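Long-range contact in phosphogluconate dehydrogenase NAD-binding putative C-terminal domain-containing protein (Sinorhizobium meliloti, PDB 4EZB), which is of uncharacterised function but probably acts as an oxidoreductase: residues A108-L120 and A134-V147. Sequence-based numbering, arbitrary orientation.
Sequences APHLSDEAVFIDL and AIATGKGSFVEGAV
Phe117 and Ile135 meet where helix 125-136 packs on the sheet: the CD1 methyl of Ile135 sits on one face of the phenyl ring, 3.6 Å from its centroid and 18° off the normal, a CH-pi contact for which the flat ring is well suited. CG of Phe117 stands anti to the backbone N (chi1 -173°), which carries the ring beneath the helix. Leu111 CD2 reaches the same methyl at 4.0 Å, its side chain crossing that of Ile135 at about a right angle. From the neighbouring strand, Phe142 brings CD1 to Phe117 CD2 and CE1 to Asp119 CB. Were Phe117 an alanine, the Ile135 methyl would probably lose its aromatic partner and a gap would open beside Phe142.

Five backbone hydrogen bonds, running from Ala115 to Gly145, lace the parallel strands and the residue just before the first, the straightest from Phe117 N to Ser141 O (2.8 Å, 177°). On the other face Val116 and Val143, beta-branched and so suited to extended strands, pack closely, CG1 to CG2 at 3.4 Å. Gly145 suits its place because a side chain would run into Leu120 CD2. Before the strands, one water joins the carbonyls of Ala108 and Ile135 to Gly140 N.

The segments belong to a beta-alpha-beta crossover in a Rossmann-like sheet. Helix 100-107 also touches Phe117, Lys128 of helix 125-136 pairs with Asp119, Val170 of helix 167-175 covers the valine face, and strand 90-93 flanks strand 116-119.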
# COMPACT_ATOMS: atom_id res chain seq x y z
N ALA A 108 7.23 0.51 -40.99
CA ALA A 108 7.70 -0.87 -41.20
C ALA A 108 8.31 -1.12 -42.59
O ALA A 108 9.42 -1.67 -42.68
CB ALA A 108 6.60 -1.89 -40.86
N PRO A 109 7.62 -0.71 -43.67
CA PRO A 109 8.19 -1.02 -44.99
C PRO A 109 9.46 -0.24 -45.29
O PRO A 109 10.20 -0.64 -46.17
CB PRO A 109 7.10 -0.59 -45.98
CG PRO A 109 5.86 -0.37 -45.15
CD PRO A 109 6.37 0.08 -43.82
N HIS A 110 9.72 0.84 -44.57
CA HIS A 110 10.81 1.73 -44.97
C HIS A 110 12.12 1.51 -44.24
O HIS A 110 13.16 2.01 -44.66
CB HIS A 110 10.38 3.19 -44.89
CG HIS A 110 9.19 3.48 -45.74
ND1 HIS A 110 7.97 3.83 -45.21
CD2 HIS A 110 9.02 3.39 -47.08
CE1 HIS A 110 7.10 3.99 -46.20
NE2 HIS A 110 7.72 3.73 -47.33
N LEU A 111 12.06 0.76 -43.15
CA LEU A 111 13.25 0.47 -42.38
C LEU A 111 14.15 -0.46 -43.15
O LEU A 111 13.69 -1.41 -43.79
CB LEU A 111 12.86 -0.16 -41.03
CG LEU A 111 12.52 0.74 -39.83
CD1 LEU A 111 11.49 1.77 -40.21
CD2 LEU A 111 11.96 -0.09 -38.69
N SER A 112 15.45 -0.18 -43.10
CA SER A 112 16.47 -1.12 -43.55
C SER A 112 16.54 -2.29 -42.58
O SER A 112 16.13 -2.17 -41.42
CB SER A 112 17.82 -0.43 -43.58
OG SER A 112 18.83 -1.36 -43.20
N ASP A 113 17.10 -3.40 -43.03
CA ASP A 113 17.18 -4.58 -42.17
C ASP A 113 18.23 -4.50 -41.04
O ASP A 113 18.26 -5.37 -40.17
CB ASP A 113 17.32 -5.89 -42.98
CG ASP A 113 18.58 -5.94 -43.81
OD1 ASP A 113 18.87 -4.96 -44.54
OD2 ASP A 113 19.28 -6.98 -43.74
N GLU A 114 19.06 -3.47 -41.04
CA GLU A 114 19.93 -3.26 -39.88
C GLU A 114 19.30 -2.29 -38.86
O GLU A 114 19.70 -2.26 -37.69
CB GLU A 114 21.32 -2.80 -40.32
CG GLU A 114 22.29 -3.97 -40.54
CD GLU A 114 23.32 -3.73 -41.63
OE1 GLU A 114 23.06 -2.94 -42.57
OE2 GLU A 114 24.41 -4.35 -41.56
N ALA A 115 18.29 -1.54 -39.30
CA ALA A 115 17.75 -0.45 -38.49
C ALA A 115 16.97 -0.93 -37.26
O ALA A 115 16.35 -1.99 -37.29
CB ALA A 115 16.88 0.45 -39.35
N VAL A 116 17.01 -0.13 -36.20
CA VAL A 116 16.23 -0.39 -35.00
C VAL A 116 15.16 0.71 -34.82
O VAL A 116 15.49 1.88 -34.83
CB VAL A 116 17.15 -0.49 -33.76
CG1 VAL A 116 16.32 -0.83 -32.52
CG2 VAL A 116 18.23 -1.55 -33.96
N PHE A 117 13.90 0.30 -34.72
CA PHE A 117 12.78 1.18 -34.37
C PHE A 117 12.61 1.07 -32.86
O PHE A 117 12.38 -0.04 -32.35
CB PHE A 117 11.54 0.63 -35.07
CG PHE A 117 10.31 1.50 -34.96
CD1 PHE A 117 10.05 2.49 -35.90
CD2 PHE A 117 9.38 1.29 -33.94
CE1 PHE A 117 8.90 3.28 -35.83
CE2 PHE A 117 8.23 2.05 -33.85
CZ PHE A 117 7.98 3.06 -34.80
N ILE A 118 12.79 2.18 -32.14
CA ILE A 118 12.58 2.19 -30.71
C ILE A 118 11.28 2.92 -30.42
O ILE A 118 11.11 4.10 -30.75
CB ILE A 118 13.74 2.86 -29.92
CG1 ILE A 118 15.11 2.32 -30.32
CG2 ILE A 118 13.54 2.68 -28.42
CD1 ILE A 118 16.25 2.99 -29.57
N ASP A 119 10.34 2.22 -29.81
CA ASP A 119 9.05 2.82 -29.56
C ASP A 119 9.11 3.46 -28.19
O ASP A 119 9.23 2.75 -27.21
CB ASP A 119 7.96 1.76 -29.59
CG ASP A 119 6.58 2.38 -29.52
OD1 ASP A 119 5.88 2.36 -30.57
OD2 ASP A 119 6.20 2.90 -28.42
N LEU A 120 9.03 4.78 -28.12
CA LEU A 120 9.11 5.44 -26.82
C LEU A 120 7.78 5.98 -26.30
O LEU A 120 7.77 6.79 -25.36
CB LEU A 120 10.13 6.59 -26.85
CG LEU A 120 11.51 6.19 -27.32
CD1 LEU A 120 12.31 7.46 -27.63
CD2 LEU A 120 12.18 5.32 -26.26
N ALA A 134 3.76 -4.92 -36.19
CA ALA A 134 3.80 -4.11 -37.41
C ALA A 134 5.24 -4.03 -38.00
O ALA A 134 5.47 -4.38 -39.16
CB ALA A 134 3.25 -2.71 -37.15
N ILE A 135 6.19 -3.59 -37.16
CA ILE A 135 7.62 -3.54 -37.52
C ILE A 135 8.10 -4.87 -38.10
O ILE A 135 8.91 -4.88 -39.04
CB ILE A 135 8.50 -3.12 -36.29
CG1 ILE A 135 8.16 -1.69 -35.80
CG2 ILE A 135 10.01 -3.25 -36.58
CD1 ILE A 135 8.39 -0.60 -36.85
N ALA A 136 7.61 -5.98 -37.55
CA ALA A 136 8.04 -7.31 -37.99
C ALA A 136 7.56 -7.66 -39.40
O ALA A 136 8.12 -8.55 -40.02
CB ALA A 136 7.58 -8.39 -37.00
N THR A 137 6.53 -6.97 -39.89
CA THR A 137 6.06 -7.18 -41.25
C THR A 137 7.01 -6.56 -42.29
O THR A 137 6.77 -6.67 -43.49
CB THR A 137 4.63 -6.66 -41.46
OG1 THR A 137 4.64 -5.22 -41.54
CG2 THR A 137 3.73 -7.08 -40.33
N GLY A 138 8.08 -5.94 -41.82
CA GLY A 138 9.11 -5.38 -42.69
C GLY A 138 10.44 -5.99 -42.31
O GLY A 138 10.48 -7.07 -41.74
N LYS A 139 11.53 -5.27 -42.58
CA LYS A 139 12.88 -5.80 -42.39
C LYS A 139 13.60 -5.33 -41.12
O LYS A 139 14.60 -5.91 -40.70
CB LYS A 139 13.75 -5.43 -43.60
CG LYS A 139 13.11 -5.70 -44.96
CD LYS A 139 13.91 -5.09 -46.10
CE LYS A 139 15.26 -5.78 -46.25
NZ LYS A 139 15.14 -7.27 -46.18
N GLY A 140 13.10 -4.26 -40.52
CA GLY A 140 13.76 -3.68 -39.36
C GLY A 140 13.54 -4.42 -38.06
O GLY A 140 12.66 -5.27 -37.96
N SER A 141 14.36 -4.08 -37.06
CA SER A 141 14.25 -4.59 -35.70
C SER A 141 13.43 -3.63 -34.84
O SER A 141 13.37 -2.44 -35.12
CB SER A 141 15.65 -4.73 -35.08
OG SER A 141 16.47 -5.64 -35.80
N PHE A 142 12.84 -4.15 -33.77
CA PHE A 142 12.03 -3.37 -32.85
C PHE A 142 12.65 -3.42 -31.46
O PHE A 142 13.05 -4.48 -31.02
CB PHE A 142 10.60 -3.93 -32.80
CG PHE A 142 9.69 -3.22 -31.81
CD1 PHE A 142 9.00 -2.08 -32.18
CD2 PHE A 142 9.54 -3.70 -30.51
CE1 PHE A 142 8.14 -1.44 -31.27
CE2 PHE A 142 8.71 -3.06 -29.58
CZ PHE A 142 8.01 -1.92 -29.97
N VAL A 143 12.79 -2.28 -30.78
CA VAL A 143 13.19 -2.30 -29.37
C VAL A 143 12.10 -1.54 -28.63
O VAL A 143 11.67 -0.49 -29.06
CB VAL A 143 14.59 -1.68 -29.11
CG1 VAL A 143 14.80 -1.42 -27.63
CG2 VAL A 143 15.71 -2.59 -29.63
N GLU A 144 11.65 -2.05 -27.51
CA GLU A 144 10.63 -1.32 -26.79
C GLU A 144 11.25 -0.40 -25.75
O GLU A 144 12.03 -0.87 -24.93
CB GLU A 144 9.68 -2.31 -26.13
CG GLU A 144 8.72 -1.61 -25.18
CD GLU A 144 8.67 -2.24 -23.82
OE1 GLU A 144 7.77 -1.87 -23.06
OE2 GLU A 144 9.51 -3.10 -23.51
N GLY A 145 10.91 0.88 -25.76
CA GLY A 145 11.40 1.78 -24.71
C GLY A 145 10.31 2.37 -23.84
O GLY A 145 9.12 2.40 -24.21
N ALA A 146 10.72 2.85 -22.67
CA ALA A 146 9.80 3.52 -21.77
C ALA A 146 10.52 4.66 -21.08
O ALA A 146 11.57 4.47 -20.45
CB ALA A 146 9.22 2.54 -20.76
N VAL A 147 9.97 5.85 -21.24
CA VAL A 147 10.60 7.07 -20.76
C VAL A 147 10.21 7.23 -19.30
O VAL A 147 9.03 7.13 -18.98
CB VAL A 147 10.18 8.26 -21.60
CG1 VAL A 147 10.93 9.53 -21.18
CG2 VAL A 147 10.41 7.93 -23.08
O HOH W 1 10.52 -3.07 -40.52
O HOH W 2 11.66 -2.81 -43.91